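Local coordinates for Thiol:disulfide interchange protein DsbA (Neisseria meningitidis serogroup B, PDB 2ZNM), which probably acts as a periplasmic thiol:disulfide oxidoreductase of the DsbA type, built on a thioredoxin fold, at residues 7-12 against 176-181; 26-31 against 42-47. All blocks are in the same frame, centred on the assembly; numbering follows the deposited sequence.

Interaction 1 of 2, residues 7-12 against 176-181; sequences EDYLVL and KELVAK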
loop_
_atom_site.group_PDB
_atom_site.type_symbol
_atom_site.label_atom_id
_atom_site.label_comp_id
_atom_site.label_asym_id
_atom_site.label_seq_id
_atom_site.Cartn_x
_atom_site.Cartn_y
_atom_site.Cartn_z
ATOM N N GLU A 7 -2.421 5.411 22.711
ATOM C CA GLU A 7 -3.665 6.079 22.319
ATOM C C GLU A 7 -3.681 6.443 20.827
ATOM O O GLU A 7 -4.606 6.070 20.110
ATOM C CB GLU A 7 -3.911 7.316 23.195
ATOM C CG GLU A 7 -5.307 7.939 23.056
ATOM C CD GLU A 7 -5.493 9.214 23.887
ATOM O OE1 GLU A 7 -4.887 9.333 24.976
ATOM O OE2 GLU A 7 -6.261 10.099 23.447
ATOM N N ASP A 8 -2.645 7.155 20.378
ATOM C CA ASP A 8 -2.559 7.690 19.012
ATOM C C ASP A 8 -1.633 6.882 18.122
ATOM O O ASP A 8 -1.813 6.851 16.905
ATOM C CB ASP A 8 -2.040 9.133 19.036
ATOM C CG ASP A 8 -3.017 10.096 19.665
ATOM O OD1 ASP A 8 -4.122 10.271 19.107
ATOM O OD2 ASP A 8 -2.674 10.683 20.714
ATOM N N TYR A 9 -0.628 6.256 18.733
ATOM C CA TYR A 9 0.420 5.551 17.998
ATOM C C TYR A 9 1.089 4.447 18.820
ATOM O O TYR A 9 1.014 4.433 20.055
ATOM C CB TYR A 9 1.477 6.544 17.484
ATOM C CG TYR A 9 2.407 7.115 18.548
ATOM C CD1 TYR A 9 3.696 6.608 18.716
ATOM C CD2 TYR A 9 2.008 8.174 19.367
ATOM C CE1 TYR A 9 4.560 7.127 19.684
ATOM C CE2 TYR A 9 2.865 8.701 20.341
ATOM C CZ TYR A 9 4.139 8.173 20.489
ATOM O OH TYR A 9 4.998 8.686 21.440
ATOM N N LEU A 10 1.749 3.532 18.116
ATOM C CA LEU A 10 2.487 2.434 18.735
ATOM C C LEU A 10 3.909 2.369 18.186
ATOM O O LEU A 10 4.157 2.703 17.026
ATOM C CB LEU A 10 1.770 1.095 18.504
ATOM C CG LEU A 10 0.443 0.837 19.226
ATOM C CD1 LEU A 10 -0.200 -0.437 18.715
ATOM C CD2 LEU A 10 0.631 0.772 20.741
ATOM N N VAL A 11 4.835 1.937 19.034
ATOM C CA VAL A 11 6.234 1.796 18.653
ATOM C C VAL A 11 6.463 0.385 18.121
ATOM O O VAL A 11 6.248 -0.593 18.837
ATOM C CB VAL A 11 7.185 2.054 19.855
ATOM C CG1 VAL A 11 8.626 2.191 19.379
ATOM C CG2 VAL A 11 6.767 3.298 20.635
ATOM N N LEU A 12 6.882 0.277 16.863
ATOM C CA LEU A 12 7.226 -1.023 16.298
ATOM C C LEU A 12 8.425 -1.591 17.043
ATOM O O LEU A 12 9.348 -0.857 17.397
ATOM C CB LEU A 12 7.530 -0.925 14.801
ATOM C CG LEU A 12 6.414 -0.648 13.779
ATOM C CD1 LEU A 12 6.958 -0.880 12.389
ATOM C CD2 LEU A 12 5.175 -1.507 13.994
ATOM N N LYS A 176 0.667 13.416 10.424
ATOM C CA LYS A 176 1.446 14.650 10.277
ATOM C C LYS A 176 2.323 14.974 11.492
ATOM O O LYS A 176 3.479 15.371 11.332
ATOM C CB LYS A 176 0.569 15.836 9.875
ATOM C CG LYS A 176 0.377 15.931 8.358
ATOM C CD LYS A 176 -0.555 17.060 7.966
ATOM C CE LYS A 176 0.090 18.429 8.205
ATOM N NZ LYS A 176 -0.828 19.561 7.852
ATOM N N GLU A 177 1.767 14.772 12.690
ATOM C CA GLU A 177 2.499 14.932 13.951
ATOM C C GLU A 177 3.635 13.916 14.100
ATOM O O GLU A 177 4.686 14.235 14.646
ATOM C CB GLU A 177 1.547 14.830 15.148
ATOM C CG GLU A 177 0.765 16.112 15.462
ATOM C CD GLU A 177 0.024 16.054 16.803
ATOM O OE1 GLU A 177 -0.608 15.012 17.108
ATOM O OE2 GLU A 177 0.064 17.059 17.552
ATOM N N LEU A 178 3.409 12.700 13.607
ATOM C CA LEU A 178 4.408 11.630 13.624
ATOM C C LEU A 178 5.577 11.895 12.688
ATOM O O LEU A 178 6.713 11.539 12.994
ATOM C CB LEU A 178 3.760 10.283 13.286
ATOM C CG LEU A 178 3.569 9.178 14.339
ATOM C CD1 LEU A 178 3.527 9.670 15.780
ATOM C CD2 LEU A 178 2.326 8.338 14.020
ATOM N N VAL A 179 5.293 12.501 11.540
ATOM C CA VAL A 179 6.338 12.926 10.607
ATOM C C VAL A 179 7.196 14.023 11.249
ATOM O O VAL A 179 8.419 14.034 11.083
ATOM C CB VAL A 179 5.736 13.397 9.254
ATOM C CG1 VAL A 179 6.787 14.052 8.379
ATOM C CG2 VAL A 179 5.096 12.220 8.518
ATOM N N ALA A 180 6.554 14.925 11.996
ATOM C CA ALA A 180 7.265 15.982 12.729
ATOM C C ALA A 180 8.058 15.423 13.911
ATOM O O ALA A 180 9.101 15.968 14.280
ATOM C CB ALA A 180 6.302 17.060 13.193
ATOM N N LYS A 181 7.554 14.336 14.495
ATOM C CA LYS A 181 8.247 13.610 15.564
ATOM C C LYS A 181 9.527 12.946 15.044
ATOM O O LYS A 181 10.594 13.078 15.649
ATOM C CB LYS A 181 7.314 12.562 16.195
ATOM C CG LYS A 181 7.890 11.822 17.403
ATOM C CD LYS A 181 6.865 10.868 18.001
ATOM C CE LYS A 181 7.473 9.978 19.081
ATOM N NZ LYS A 181 7.755 10.711 20.349
#

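Interaction 2 of 2, residues 26-31 against 42-47; sequences VLEFFG and PLLLKL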
loop_
_atom_site.group_PDB
_atom_site.type_symbol
_atom_site.label_atom_id
_atom_site.label_comp_id
_atom_site.label_asym_id
_atom_site.label_seq_id
_atom_site.Cartn_x
_atom_site.Cartn_y
_atom_site.Cartn_z
ATOM N N VAL A 26 6.063 7.409 4.758
ATOM C CA VAL A 26 4.727 7.111 5.252
ATOM C C VAL A 26 4.267 5.880 4.474
ATOM O O VAL A 26 3.967 5.943 3.281
ATOM C CB VAL A 26 3.773 8.309 5.095
ATOM C CG1 VAL A 26 2.377 7.960 5.615
ATOM C CG2 VAL A 26 4.321 9.501 5.835
ATOM N N LEU A 27 4.288 4.744 5.153
ATOM C CA LEU A 27 3.990 3.479 4.521
ATOM C C LEU A 27 2.577 3.042 4.866
ATOM O O LEU A 27 2.194 2.998 6.052
ATOM C CB LEU A 27 5.025 2.430 4.938
ATOM C CG LEU A 27 4.776 0.920 4.866
ATOM C CD1 LEU A 27 4.649 0.432 3.441
ATOM C CD2 LEU A 27 5.926 0.207 5.592
ATOM N N GLU A 28 1.806 2.744 3.823
ATOM C CA GLU A 28 0.460 2.169 3.976
ATOM C C GLU A 28 0.392 0.713 3.513
ATOM O O GLU A 28 0.675 0.420 2.356
ATOM C CB GLU A 28 -0.573 3.000 3.207
ATOM C CG GLU A 28 -2.001 2.754 3.656
ATOM C CD GLU A 28 -3.037 3.019 2.563
ATOM O OE1 GLU A 28 -2.818 2.616 1.397
ATOM O OE2 GLU A 28 -4.085 3.619 2.876
ATOM N N PHE A 29 0.025 -0.192 4.416
ATOM C CA PHE A 29 -0.408 -1.552 4.012
ATOM C C PHE A 29 -1.894 -1.549 3.679
ATOM O O PHE A 29 -2.708 -1.054 4.463
ATOM C CB PHE A 29 -0.120 -2.598 5.094
ATOM C CG PHE A 29 1.345 -2.814 5.355
ATOM C CD1 PHE A 29 2.009 -2.058 6.309
ATOM C CD2 PHE A 29 2.062 -3.769 4.636
ATOM C CE1 PHE A 29 3.363 -2.256 6.541
ATOM C CE2 PHE A 29 3.405 -3.964 4.860
ATOM C CZ PHE A 29 4.060 -3.220 5.813
ATOM N N PHE A 30 -2.235 -2.110 2.518
ATOM C CA PHE A 30 -3.592 -2.062 1.986
ATOM C C PHE A 30 -3.983 -3.396 1.333
ATOM O O PHE A 30 -3.156 -4.303 1.177
ATOM C CB PHE A 30 -3.694 -0.943 0.937
ATOM C CG PHE A 30 -3.165 -1.334 -0.422
ATOM C CD1 PHE A 30 -1.811 -1.366 -0.668
ATOM C CD2 PHE A 30 -4.038 -1.692 -1.453
ATOM C CE1 PHE A 30 -1.322 -1.742 -1.901
ATOM C CE2 PHE A 30 -3.557 -2.068 -2.685
ATOM C CZ PHE A 30 -2.190 -2.090 -2.909
ATOM N N GLY A 31 -5.252 -3.495 0.946
ATOM C CA GLY A 31 -5.745 -4.606 0.153
ATOM C C GLY A 31 -6.660 -4.080 -0.925
ATOM O O GLY A 31 -7.319 -3.061 -0.733
ATOM N N PRO A 42 -9.065 7.303 -0.468
ATOM C CA PRO A 42 -9.081 8.752 -0.156
ATOM C C PRO A 42 -7.970 9.199 0.814
ATOM O O PRO A 42 -7.594 10.373 0.806
ATOM C CB PRO A 42 -10.471 8.978 0.464
ATOM C CG PRO A 42 -10.938 7.611 0.906
ATOM C CD PRO A 42 -10.280 6.606 0.006
ATOM N N LEU A 43 -7.446 8.280 1.629
ATOM C CA LEU A 43 -6.330 8.607 2.536
ATOM C C LEU A 43 -5.029 8.930 1.792
ATOM O O LEU A 43 -4.374 9.930 2.098
ATOM C CB LEU A 43 -6.104 7.505 3.584
ATOM C CG LEU A 43 -5.104 7.864 4.688
ATOM C CD1 LEU A 43 -5.701 8.888 5.645
ATOM C CD2 LEU A 43 -4.646 6.625 5.449
ATOM N N LEU A 44 -4.664 8.093 0.821
ATOM C CA LEU A 44 -3.483 8.325 -0.036
ATOM C C LEU A 44 -3.532 9.642 -0.800
ATOM O O LEU A 44 -2.521 10.345 -0.908
ATOM C CB LEU A 44 -3.325 7.171 -1.038
ATOM C CG LEU A 44 -2.359 6.019 -0.745
ATOM C CD1 LEU A 44 -1.825 5.981 0.699
ATOM C CD2 LEU A 44 -2.958 4.687 -1.162
ATOM N N LEU A 45 -4.708 9.960 -1.337
ATOM C CA LEU A 45 -4.953 11.220 -2.031
ATOM C C LEU A 45 -4.789 12.454 -1.111
ATOM O O LEU A 45 -4.136 13.443 -1.482
ATOM C CB LEU A 45 -6.339 11.175 -2.695
ATOM C CG LEU A 45 -6.815 12.159 -3.783
ATOM C CD1 LEU A 45 -7.907 13.060 -3.281
ATOM C CD2 LEU A 45 -5.724 12.965 -4.444
ATOM N N LYS A 46 -5.369 12.386 0.086
ATOM C CA LYS A 46 -5.280 13.461 1.057
ATOM C C LYS A 46 -3.846 13.662 1.565
ATOM O O LYS A 46 -3.377 14.787 1.686
ATOM C CB LYS A 46 -6.191 13.146 2.231
ATOM C CG LYS A 46 -7.059 14.293 2.676
ATOM C CD LYS A 46 -6.319 15.289 3.533
ATOM C CE LYS A 46 -7.122 16.582 3.621
ATOM N NZ LYS A 46 -8.386 16.418 4.393
ATOM N N LEU A 47 -3.171 12.558 1.882
ATOM C CA LEU A 47 -1.806 12.582 2.379
ATOM C C LEU A 47 -0.846 13.145 1.334
ATOM O O LEU A 47 0.058 13.890 1.671
ATOM C CB LEU A 47 -1.361 11.185 2.837
ATOM C CG LEU A 47 -1.905 10.702 4.190
ATOM C CD1 LEU A 47 -1.482 9.268 4.484
ATOM C CD2 LEU A 47 -1.519 11.647 5.347
#

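Interaction 1 of 2, residues 7-12 against 176-181
Tyr9, on strand 9-11 at one edge of the thioredoxin-fold sheet, packs its ring against Leu178 and Lys181 of helix 167-185, the last helix of the chain. The contact is strand against helix, made by three side chains. Leu178 CD1 sits over one face of the Tyr9 ring, near the rim rather than the middle. It is 3.9 Å from Tyr9 CG. The same methyl makes a CH-pi contact with the ring, 23° off the ring normal. The other branch, Leu178 CD2, reaches back to Tyr9 CB at 4.0 Å. Lys181 lies nearly one helical turn further on and meets the phenol end of the same ring obliquely. Its chain crosses the tyrosine at about a right angle, and its CE lies 4.0 Å from Tyr9 CZ.

The first torsion of Tyr9 sets CG between the backbone N and the carbonyl carbon (chi1 73°). This turns the ring toward the helix, where it reaches both residues. Further out, Tyr160 meets the Tyr9 ring with its plane at about 80°, and it also touches Leu178 and Lys181. Backbone hydrogen bonds of Asp8 and Leu10 to Ile163 and Arg161 hold the edge strand beside strand 160-162. Lys181 runs extended to CE and then bends at its last torsion, which brings its NZ to 3.6 Å from Tyr9 OH.

Interaction 2 of 2, residues 26-31 against 42-47
Glu28 of strand 24-30 points into the apolar side of helix 42-50, within the beta-alpha-beta unit of the thioredoxin fold that strand 55-61 completes. The link from strand to helix holds Cys34 and Cys37, the predicted redox-active pair, whose disulfide is not formed in this structure. The strand and helix segments run nearly antiparallel, at 168°, with axes 10.9 Å apart. Followed outward, Glu28 CB first meets Leu44 CD1 at 4.1 Å. CG lies anti to the backbone N (chi1 -162°) and the chain stays extended, which carries the carboxylate obliquely across the leucine ends. Glu28 CD is then 3.7 Å from Leu44 CD1. At the tip, Glu28 OE1 comes within 3.3 Å of Leu44 CD2. Glu28 OE2 lies 3.9 Å from Leu44 CD1 and about as far from Leu43 CD2.

A buried carboxylate thus lies against methyl groups. Asp41, just before the helix, brings its OD1 close to Glu28 OE2, a pairing of like charges. The other oxygen of Asp41, OD2, accepts a hydrogen bond from Leu43 N. Two residues earlier on the strand the contact is purely apolar. Val26 also packs on Ile175 and Val179 of helix 167-185, and its CG1 lies 4.2 Å from Leu47 CD1.

Overall arrangement
Both contacts set a helix against a strand of the same sheet, but at different depths. The centre of interaction 2 lies about 7 Å from the centre of the chain, on an inner strand. That of interaction 1 lies about 18 Å out, on an edge strand. Both are largely buried; each has one partly exposed member, Lys181 in interaction 1 and Leu44 in interaction 2. Along the chain, interaction 2 is nested inside the loop that interaction 1 closes. Helix 167-185 links them: Val179 CG2 packs on Val26 CG2 at 3.9 Å. The chemistry differs too. Interaction 1 relies on an aromatic ring with a lysine beside it, whereas interaction 2 combines aliphatic packing with a buried acid.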